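Local coordinates for protein putative phosphomethylpyrimidine kinase (Bacteroides thetaiotaomicron, PDB 3MBH) that probably phosphorylates pyridoxal with ATP as a pyridoxal kinase of the ribokinase clan, and holds pyridoxal in a pocket, at residues A[119-124]-A[150-155]; A[183-188]-A[225-230]. All coordinates share one frame; numbering follows the deposited sequence.

Interaction 1 (A[119-124]-A[150-155]); sequences GRLYTN and LFYLLD. With PXL (3-hydroxy-5-(hydroxymethyl)-2-methylisonicotinaldehyde), chain G.
L121 lays its CD2 methyl over the middle of one face of the Y152 ring, 3.7 Å from the ring centroid and only 12° off the normal, a CH-pi contact. The branch carbon follows the methyl: L121 CG stands 3.7 Å from Y152 CZ, and the leucine thus covers the ring from its centre to its phenol end. On the aromatic side, Y152 CG lies beside the backbone N (chi1 -83°) and anti to the carbonyl carbon, which sends the ring off the helix toward the strand. The hydroxyl passes beside the backbone of the 119-124 segment, with Y152 OH 4.1 Å from G119 O, too far for a direct bond. A water supplies the polar link: it accepts from L121 N at 3.0 Å and makes a weak bond with Y152 OH at 3.4 Å. A serine in place of Y152 would probably leave L121 without the flat surface under its methyl and the water without the phenol hydroxyl. One residue along, Y122 offers a ring face to pyridoxal, whose C4A sits 3.6 Å from Y122 CZ, so the same short chain segment also lines the pyridoxal pocket. Further out, D155 closes helix 147-154 in a Schellman motif, and R134 forms a salt bridge with D155 and a hydrogen bond with Y152 O. Helix 127-136 packs beside both contact partners through V130, bridging strand 120-121 and helix 147-154 near the protein surface.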
ATOM      1  N   GLY A 119      27.690 -29.618   1.099  1.00 24.26           N
ATOM      2  CA  GLY A 119      28.849 -30.400   1.456  1.00 24.09           C
ATOM      3  C   GLY A 119      29.976 -30.366   0.441  1.00 24.41           C
ATOM      4  O   GLY A 119      30.891 -31.138   0.552  1.00 26.10           O
ATOM      5  N   ARG A 120      29.948 -29.468  -0.535  1.00 23.52           N
ATOM      6  CA  ARG A 120      31.001 -29.432  -1.542  1.00 23.07           C
ATOM      7  C   ARG A 120      31.337 -27.979  -1.833  1.00 21.21           C
ATOM      8  O   ARG A 120      30.474 -27.127  -1.712  1.00 20.75           O
ATOM      9  CB  ARG A 120      30.473 -30.048  -2.861  1.00 23.93           C
ATOM     10  CG  ARG A 120      30.039 -31.488  -2.756  1.00 29.46           C
ATOM     11  CD  ARG A 120      29.555 -32.027  -4.106  1.00 37.54           C
ATOM     12  NE  ARG A 120      28.477 -31.202  -4.690  1.00 42.12           N
ATOM     13  CZ  ARG A 120      27.162 -31.424  -4.540  1.00 44.09           C
ATOM     14  NH1 ARG A 120      26.703 -32.462  -3.822  1.00 45.32           N
ATOM     15  NH2 ARG A 120      26.290 -30.598  -5.115  1.00 44.01           N
ATOM     16  N   LEU A 121      32.547 -27.704  -2.274  1.00 19.28           N
ATOM     17  CA  LEU A 121      32.865 -26.371  -2.832  1.00 18.35           C
ATOM     18  C   LEU A 121      32.201 -26.094  -4.157  1.00 18.05           C
ATOM     19  O   LEU A 121      32.002 -27.003  -4.939  1.00 16.39           O
ATOM     20  CB  LEU A 121      34.370 -26.227  -3.020  1.00 18.37           C
ATOM     21  CG  LEU A 121      35.227 -26.285  -1.746  1.00 19.55           C
ATOM     22  CD1 LEU A 121      36.750 -26.409  -2.103  1.00 19.43           C
ATOM     23  CD2 LEU A 121      34.960 -25.069  -0.848  1.00 16.11           C
ATOM     24  N   TYR A 122      31.919 -24.827  -4.465  1.00 18.01           N
ATOM     25  CA  TYR A 122      31.433 -24.477  -5.798  1.00 17.58           C
ATOM     26  C   TYR A 122      32.481 -24.715  -6.907  1.00 18.42           C
ATOM     27  O   TYR A 122      33.703 -24.769  -6.658  1.00 17.89           O
ATOM     28  CB  TYR A 122      30.982 -23.024  -5.868  1.00 17.63           C
ATOM     29  CG  TYR A 122      29.784 -22.682  -5.021  1.00 17.69           C
ATOM     30  CD1 TYR A 122      28.644 -23.480  -5.023  1.00 18.26           C
ATOM     31  CD2 TYR A 122      29.825 -21.581  -4.182  1.00 17.44           C
ATOM     32  CE1 TYR A 122      27.530 -23.138  -4.256  1.00 20.35           C
ATOM     33  CE2 TYR A 122      28.722 -21.249  -3.364  1.00 17.77           C
ATOM     34  CZ  TYR A 122      27.581 -22.007  -3.437  1.00 20.23           C
ATOM     35  OH  TYR A 122      26.533 -21.671  -2.645  1.00 21.44           O
ATOM     36  N   THR A 123      32.008 -24.837  -8.145  1.00 18.25           N
ATOM     37  CA  THR A 123      32.865 -25.327  -9.247  1.00 19.84           C
ATOM     38  C   THR A 123      34.097 -24.438  -9.375  1.00 20.32           C
ATOM     39  O   THR A 123      33.988 -23.185  -9.385  1.00 19.56           O
ATOM     40  CB  THR A 123      32.096 -25.291 -10.593  1.00 19.83           C
ATOM     41  OG1 THR A 123      30.943 -26.119 -10.457  1.00 21.28           O
ATOM     42  CG2 THR A 123      32.951 -25.771 -11.782  1.00 19.34           C
ATOM     43  N   ASN A 124      35.246 -25.078  -9.458  1.00 20.64           N
ATOM     44  CA  ASN A 124      36.531 -24.399  -9.589  1.00 22.59           C
ATOM     45  C   ASN A 124      37.048 -23.755  -8.300  1.00 23.15           C
ATOM     46  O   ASN A 124      38.107 -23.195  -8.320  1.00 24.46           O
ATOM     47  CB  ASN A 124      36.510 -23.366 -10.726  1.00 23.07           C
ATOM     48  CG  ASN A 124      36.284 -24.006 -12.094  1.00 25.43           C
ATOM     49  OD1 ASN A 124      36.589 -25.177 -12.309  1.00 25.56           O
ATOM     50  ND2 ASN A 124      35.721 -23.241 -13.002  1.00 30.07           N
ATOM     51  N   LEU A 150      30.602 -23.119   6.917  1.00 17.57           N
ATOM     52  CA  LEU A 150      31.028 -23.090   8.310  1.00 17.61           C
ATOM     53  C   LEU A 150      32.149 -24.079   8.558  1.00 18.13           C
ATOM     54  O   LEU A 150      33.151 -23.769   9.226  1.00 16.61           O
ATOM     55  CB  LEU A 150      29.880 -23.422   9.271  1.00 18.94           C
ATOM     56  CG  LEU A 150      30.369 -23.743  10.711  1.00 20.27           C
ATOM     57  CD1 LEU A 150      30.489 -22.486  11.495  1.00 22.89           C
ATOM     58  CD2 LEU A 150      29.482 -24.676  11.347  1.00 24.92           C
ATOM     59  N   PHE A 151      31.965 -25.298   8.084  1.00 18.33           N
ATOM     60  CA  PHE A 151      32.981 -26.308   8.365  1.00 18.59           C
ATOM     61  C   PHE A 151      34.266 -26.028   7.552  1.00 18.88           C
ATOM     62  O   PHE A 151      35.361 -26.202   8.075  1.00 18.63           O
ATOM     63  CB  PHE A 151      32.419 -27.701   8.138  1.00 19.20           C
ATOM     64  CG  PHE A 151      31.450 -28.125   9.203  1.00 19.13           C
ATOM     65  CD1 PHE A 151      31.889 -28.364  10.495  1.00 20.24           C
ATOM     66  CD2 PHE A 151      30.120 -28.269   8.930  1.00 21.72           C
ATOM     67  CE1 PHE A 151      31.011 -28.724  11.477  1.00 21.72           C
ATOM     68  CE2 PHE A 151      29.216 -28.643   9.927  1.00 21.90           C
ATOM     69  CZ  PHE A 151      29.663 -28.859  11.184  1.00 22.02           C
ATOM     70  N   TYR A 152      34.140 -25.509   6.328  1.00 19.96           N
ATOM     71  CA  TYR A 152      35.333 -25.064   5.577  1.00 20.32           C
ATOM     72  C   TYR A 152      36.082 -23.943   6.326  1.00 20.54           C
ATOM     73  O   TYR A 152      37.294 -23.990   6.468  1.00 20.12           O
ATOM     74  CB  TYR A 152      34.960 -24.621   4.167  1.00 20.93           C
ATOM     75  CG  TYR A 152      34.847 -25.796   3.208  1.00 22.56           C
ATOM     76  CD1 TYR A 152      35.962 -26.600   2.916  1.00 22.47           C
ATOM     77  CD2 TYR A 152      33.636 -26.116   2.596  1.00 22.09           C
ATOM     78  CE1 TYR A 152      35.836 -27.683   2.023  1.00 23.27           C
ATOM     79  CE2 TYR A 152      33.508 -27.196   1.752  1.00 20.80           C
ATOM     80  CZ  TYR A 152      34.603 -27.972   1.471  1.00 22.48           C
ATOM     81  OH  TYR A 152      34.457 -29.023   0.593  1.00 27.18           O
ATOM     82  N   LEU A 153      35.352 -22.986   6.885  1.00 20.76           N
ATOM     83  CA  LEU A 153      35.975 -21.895   7.631  1.00 21.26           C
ATOM     84  C   LEU A 153      36.656 -22.390   8.909  1.00 22.43           C
ATOM     85  O   LEU A 153      37.747 -21.934   9.223  1.00 22.25           O
ATOM     86  CB  LEU A 153      34.985 -20.807   7.976  1.00 20.43           C
ATOM     87  CG  LEU A 153      34.500 -19.981   6.796  1.00 21.82           C
ATOM     88  CD1 LEU A 153      33.289 -19.132   7.107  1.00 17.93           C
ATOM     89  CD2 LEU A 153      35.669 -19.139   6.265  1.00 17.53           C
ATOM     90  N   LEU A 154      36.028 -23.323   9.627  1.00 23.37           N
ATOM     91  CA  LEU A 154      36.620 -23.869  10.843  1.00 24.21           C
ATOM     92  C   LEU A 154      37.675 -24.973  10.575  1.00 25.50           C
ATOM     93  O   LEU A 154      38.323 -25.427  11.506  1.00 26.34           O
ATOM     94  CB  LEU A 154      35.518 -24.400  11.745  1.00 23.83           C
ATOM     95  CG  LEU A 154      34.573 -23.356  12.335  1.00 24.14           C
ATOM     96  CD1 LEU A 154      33.557 -24.012  13.221  1.00 23.40           C
ATOM     97  CD2 LEU A 154      35.338 -22.309  13.124  1.00 23.83           C
ATOM     98  N   ASP A 155      37.836 -25.395   9.319  1.00 26.23           N
ATOM     99  CA  ASP A 155      38.764 -26.446   8.940  1.00 27.70           C
ATOM    100  C   ASP A 155      38.435 -27.702   9.728  1.00 28.33           C
ATOM    101  O   ASP A 155      39.284 -28.241  10.407  1.00 28.71           O
ATOM    102  CB  ASP A 155      40.224 -26.005   9.179  1.00 28.07           C
ATOM    103  CG  ASP A 155      41.248 -26.869   8.438  1.00 29.78           C
ATOM    104  OD1 ASP A 155      41.038 -27.192   7.239  1.00 33.77           O
ATOM    105  OD2 ASP A 155      42.306 -27.188   9.042  1.00 32.09           O
TER
HETATM  106  OP4 PXL G 400      26.322 -16.660  -3.781  1.00 34.53           O
HETATM  107  C5A PXL G 400      26.060 -17.790  -4.599  1.00 27.75           C
HETATM  108  C5  PXL G 400      26.751 -17.591  -5.952  1.00 24.58           C
HETATM  109  C6  PXL G 400      27.210 -16.386  -6.447  1.00 22.67           C
HETATM  110  N1  PXL G 400      27.830 -16.295  -7.623  1.00 21.31           N
HETATM  111  C2  PXL G 400      28.049 -17.304  -8.490  1.00 23.61           C
HETATM  112  C3  PXL G 400      27.587 -18.639  -8.084  1.00 23.63           C
HETATM  113  C4  PXL G 400      26.944 -18.763  -6.754  1.00 25.70           C
HETATM  114  C4A PXL G 400      26.381 -20.004  -6.228  1.00 27.24           C
HETATM  115  O4A PXL G 400      26.263 -20.845  -7.063  1.00 36.52           O
HETATM  116  O3  PXL G 400      27.771 -19.755  -8.807  1.00 25.80           O
HETATM  117  C2A PXL G 400      28.726 -16.946  -9.803  1.00 22.34           C
HETATM  118  O   HOH W   1      34.473 -29.924  -2.672  1.00 24.46           O

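Interaction 2 (A[183-188]-A[225-230]); sequences IITSVP and DTFTSV. With PXL (3-hydroxy-5-(hydroxymethyl)-2-methylisonicotinaldehyde), chain G.
F227 spans from helix 223-236 to strand 181-189, and two methyl groups of the strand close on its ring. T185 CG2 sits over one face, 3.9 Å from the ring centroid and 20° off the normal, displaced toward the rim above F227 CE2; this is a CH-pi contact. I183 CG2 comes in obliquely at 3.6 Å from F227 CZ, which makes the far end of the phenyl the tightly packed part. With CG anti to the backbone N (chi1 179°), F227 reaches straight across to the strand, while A248 and I252 of helix 241-257 also touch it. A strand of the large mixed sheet with a helix laid against it is the alpha/beta layering of the ribokinase fold, and here I183 and T185, alternate residues of the strand, point toward the helix. The packing gives way to polar chemistry toward T185 and S186, both partly exposed: T185 OG1 turns from the ring and pairs with S186 OG at 3.0 Å. Within the buried helix, D225 O is gripped by S229 N at 3.0 Å and by S229 OG at 2.9 Å, from opposite faces of the carbonyl plane. The side chain of the same residue faces the ligand: D225 OD2 accepts a hydrogen bond from pyridoxal OP4 at 2.6 Å and is also bonded by S23 N.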
ATOM      1  N   ILE A 183      25.955 -15.607  11.529  1.00 15.73           N
ATOM      2  CA  ILE A 183      24.715 -16.292  11.206  1.00 16.42           C
ATOM      3  C   ILE A 183      25.083 -17.542  10.423  1.00 17.34           C
ATOM      4  O   ILE A 183      25.832 -17.457   9.442  1.00 17.62           O
ATOM      5  CB  ILE A 183      23.749 -15.343  10.406  1.00 15.91           C
ATOM      6  CG1 ILE A 183      23.489 -14.025  11.184  1.00 15.56           C
ATOM      7  CG2 ILE A 183      22.473 -16.087  10.048  1.00 14.13           C
ATOM      8  CD1 ILE A 183      22.813 -12.941  10.360  1.00 16.65           C
ATOM      9  N   ILE A 184      24.583 -18.699  10.855  1.00 17.23           N
ATOM     10  CA  ILE A 184      24.798 -19.933  10.132  1.00 16.97           C
ATOM     11  C   ILE A 184      23.475 -20.359   9.516  1.00 17.69           C
ATOM     12  O   ILE A 184      22.496 -20.575  10.239  1.00 17.80           O
ATOM     13  CB  ILE A 184      25.354 -21.067  11.029  1.00 17.24           C
ATOM     14  CG1 ILE A 184      26.664 -20.636  11.656  1.00 17.12           C
ATOM     15  CG2 ILE A 184      25.520 -22.369  10.178  1.00 16.26           C
ATOM     16  CD1 ILE A 184      27.228 -21.563  12.721  1.00 16.70           C
ATOM     17  N   THR A 185      23.433 -20.457   8.170  1.00 18.42           N
ATOM     18  CA  THR A 185      22.217 -20.864   7.493  1.00 18.05           C
ATOM     19  C   THR A 185      22.274 -22.348   7.047  1.00 19.27           C
ATOM     20  O   THR A 185      23.281 -23.012   7.119  1.00 17.73           O
ATOM     21  CB  THR A 185      21.941 -20.010   6.287  1.00 18.25           C
ATOM     22  OG1 THR A 185      22.783 -20.440   5.205  1.00 18.21           O
ATOM     23  CG2 THR A 185      22.137 -18.536   6.612  1.00 17.06           C
ATOM     24  N   SER A 186      21.146 -22.841   6.606  1.00 20.18           N
ATOM     25  CA  SER A 186      21.020 -24.158   6.000  1.00 21.33           C
ATOM     26  C   SER A 186      21.380 -25.302   6.937  1.00 21.57           C
ATOM     27  O   SER A 186      21.999 -26.288   6.494  1.00 21.42           O
ATOM     28  CB  SER A 186      21.866 -24.234   4.731  1.00 21.88           C
ATOM     29  OG  SER A 186      21.771 -23.005   4.021  1.00 25.84           O
ATOM     30  N   VAL A 187      20.995 -25.179   8.211  1.00 20.39           N
ATOM     31  CA  VAL A 187      21.203 -26.232   9.164  1.00 20.40           C
ATOM     32  C   VAL A 187      20.033 -27.228   9.091  1.00 21.89           C
ATOM     33  O   VAL A 187      18.885 -26.861   9.218  1.00 21.87           O
ATOM     34  CB  VAL A 187      21.363 -25.704  10.590  1.00 20.94           C
ATOM     35  CG1 VAL A 187      21.662 -26.908  11.568  1.00 18.08           C
ATOM     36  CG2 VAL A 187      22.479 -24.614  10.639  1.00 18.68           C
ATOM     37  N   PRO A 188      20.325 -28.513   8.884  1.00 24.00           N
ATOM     38  CA  PRO A 188      19.255 -29.512   8.894  1.00 24.70           C
ATOM     39  C   PRO A 188      18.520 -29.637  10.233  1.00 26.03           C
ATOM     40  O   PRO A 188      19.059 -29.341  11.311  1.00 25.21           O
ATOM     41  CB  PRO A 188      19.991 -30.807   8.636  1.00 24.83           C
ATOM     42  CG  PRO A 188      21.217 -30.418   7.871  1.00 25.21           C
ATOM     43  CD  PRO A 188      21.607 -29.069   8.419  1.00 24.16           C
ATOM     44  N   ASP A 225      22.506 -15.267  -1.130  1.00 18.45           N
ATOM     45  CA  ASP A 225      22.583 -13.904  -1.539  1.00 18.50           C
ATOM     46  C   ASP A 225      21.294 -13.157  -1.205  1.00 17.66           C
ATOM     47  O   ASP A 225      21.338 -12.008  -0.751  1.00 18.43           O
ATOM     48  CB  ASP A 225      22.930 -13.779  -3.028  1.00 17.89           C
ATOM     49  CG  ASP A 225      24.250 -14.456  -3.388  1.00 19.96           C
ATOM     50  OD1 ASP A 225      25.273 -14.306  -2.652  1.00 20.67           O
ATOM     51  OD2 ASP A 225      24.234 -15.171  -4.418  1.00 17.13           O
ATOM     52  N   THR A 226      20.151 -13.800  -1.373  1.00 18.38           N
ATOM     53  CA  THR A 226      18.877 -13.167  -0.998  1.00 17.76           C
ATOM     54  C   THR A 226      18.827 -12.991   0.513  1.00 16.90           C
ATOM     55  O   THR A 226      18.505 -11.910   1.011  1.00 16.16           O
ATOM     56  CB  THR A 226      17.674 -14.009  -1.436  1.00 18.96           C
ATOM     57  OG1 THR A 226      17.633 -14.033  -2.846  1.00 18.91           O
ATOM     58  CG2 THR A 226      16.357 -13.435  -0.894  1.00 17.35           C
ATOM     59  N   PHE A 227      19.176 -14.043   1.238  1.00 16.78           N
ATOM     60  CA  PHE A 227      19.228 -13.990   2.691  1.00 17.14           C
ATOM     61  C   PHE A 227      20.108 -12.843   3.244  1.00 16.68           C
ATOM     62  O   PHE A 227      19.691 -12.067   4.093  1.00 15.89           O
ATOM     63  CB  PHE A 227      19.724 -15.330   3.264  1.00 17.82           C
ATOM     64  CG  PHE A 227      19.818 -15.341   4.767  1.00 16.45           C
ATOM     65  CD1 PHE A 227      18.726 -15.655   5.533  1.00 18.76           C
ATOM     66  CD2 PHE A 227      21.010 -15.008   5.412  1.00 18.62           C
ATOM     67  CE1 PHE A 227      18.808 -15.623   6.934  1.00 16.08           C
ATOM     68  CE2 PHE A 227      21.103 -14.975   6.820  1.00 16.68           C
ATOM     69  CZ  PHE A 227      20.012 -15.293   7.566  1.00 17.49           C
ATOM     70  N   THR A 228      21.331 -12.770   2.744  1.00 16.86           N
ATOM     71  CA  THR A 228      22.315 -11.810   3.238  1.00 17.11           C
ATOM     72  C   THR A 228      21.954 -10.400   2.824  1.00 16.69           C
ATOM     73  O   THR A 228      22.132  -9.473   3.632  1.00 16.15           O
ATOM     74  CB  THR A 228      23.793 -12.238   2.886  1.00 16.91           C
ATOM     75  OG1 THR A 228      23.988 -13.577   3.375  1.00 15.75           O
ATOM     76  CG2 THR A 228      24.845 -11.240   3.505  1.00 13.26           C
ATOM     77  N   SER A 229      21.358 -10.241   1.631  1.00 16.34           N
ATOM     78  CA  SER A 229      20.893  -8.929   1.159  1.00 16.24           C
ATOM     79  C   SER A 229      19.768  -8.393   2.095  1.00 16.91           C
ATOM     80  O   SER A 229      19.805  -7.215   2.526  1.00 16.47           O
ATOM     81  CB  SER A 229      20.349  -9.016  -0.279  1.00 16.82           C
ATOM     82  OG  SER A 229      21.378  -9.181  -1.233  1.00 16.61           O
ATOM     83  N   VAL A 230      18.829  -9.270   2.477  1.00 16.41           N
ATOM     84  CA  VAL A 230      17.764  -8.834   3.396  1.00 16.59           C
ATOM     85  C   VAL A 230      18.322  -8.554   4.786  1.00 16.15           C
ATOM     86  O   VAL A 230      17.973  -7.547   5.410  1.00 17.32           O
ATOM     87  CB  VAL A 230      16.557  -9.772   3.420  1.00 17.12           C
ATOM     88  CG1 VAL A 230      15.540  -9.220   4.453  1.00 14.24           C
ATOM     89  CG2 VAL A 230      15.931  -9.895   1.988  1.00 15.80           C
TER
HETATM   90  OP4 PXL G 400      26.322 -16.660  -3.781  1.00 34.53           O
HETATM   91  C5A PXL G 400      26.060 -17.790  -4.599  1.00 27.75           C
HETATM   92  C5  PXL G 400      26.751 -17.591  -5.952  1.00 24.58           C
HETATM   93  C6  PXL G 400      27.210 -16.386  -6.447  1.00 22.67           C
HETATM   94  N1  PXL G 400      27.830 -16.295  -7.623  1.00 21.31           N
HETATM   95  C2  PXL G 400      28.049 -17.304  -8.490  1.00 23.61           C
HETATM   96  C3  PXL G 400      27.587 -18.639  -8.084  1.00 23.63           C
HETATM   97  C4  PXL G 400      26.944 -18.763  -6.754  1.00 25.70           C
HETATM   98  C4A PXL G 400      26.381 -20.004  -6.228  1.00 27.24           C
HETATM   99  O4A PXL G 400      26.263 -20.845  -7.063  1.00 36.52           O
HETATM  100  O3  PXL G 400      27.771 -19.755  -8.807  1.00 25.80           O
HETATM  101  C2A PXL G 400      28.726 -16.946  -9.803  1.00 22.34           C

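In the fold
Both contacts rest on a methyl over an aromatic face, yet they illustrate how setting changes the rest of the chemistry. Interaction 2 is buried, about 6 Å from the centre of the chain, and joins the main sheet to a helix without a direct hydrogen bond between its segments. Interaction 1 lies at the surface, about 15 Å from that centre, joins a two-stranded hairpin to a different helix, and adds a water to the apolar touch. Their centres are about 15 Å apart, and L150 CD1 meets I184 CD1 at 3.6 Å. Pyridoxal is shared: 119-124 gives it a ring face, 225-230 a carboxylate.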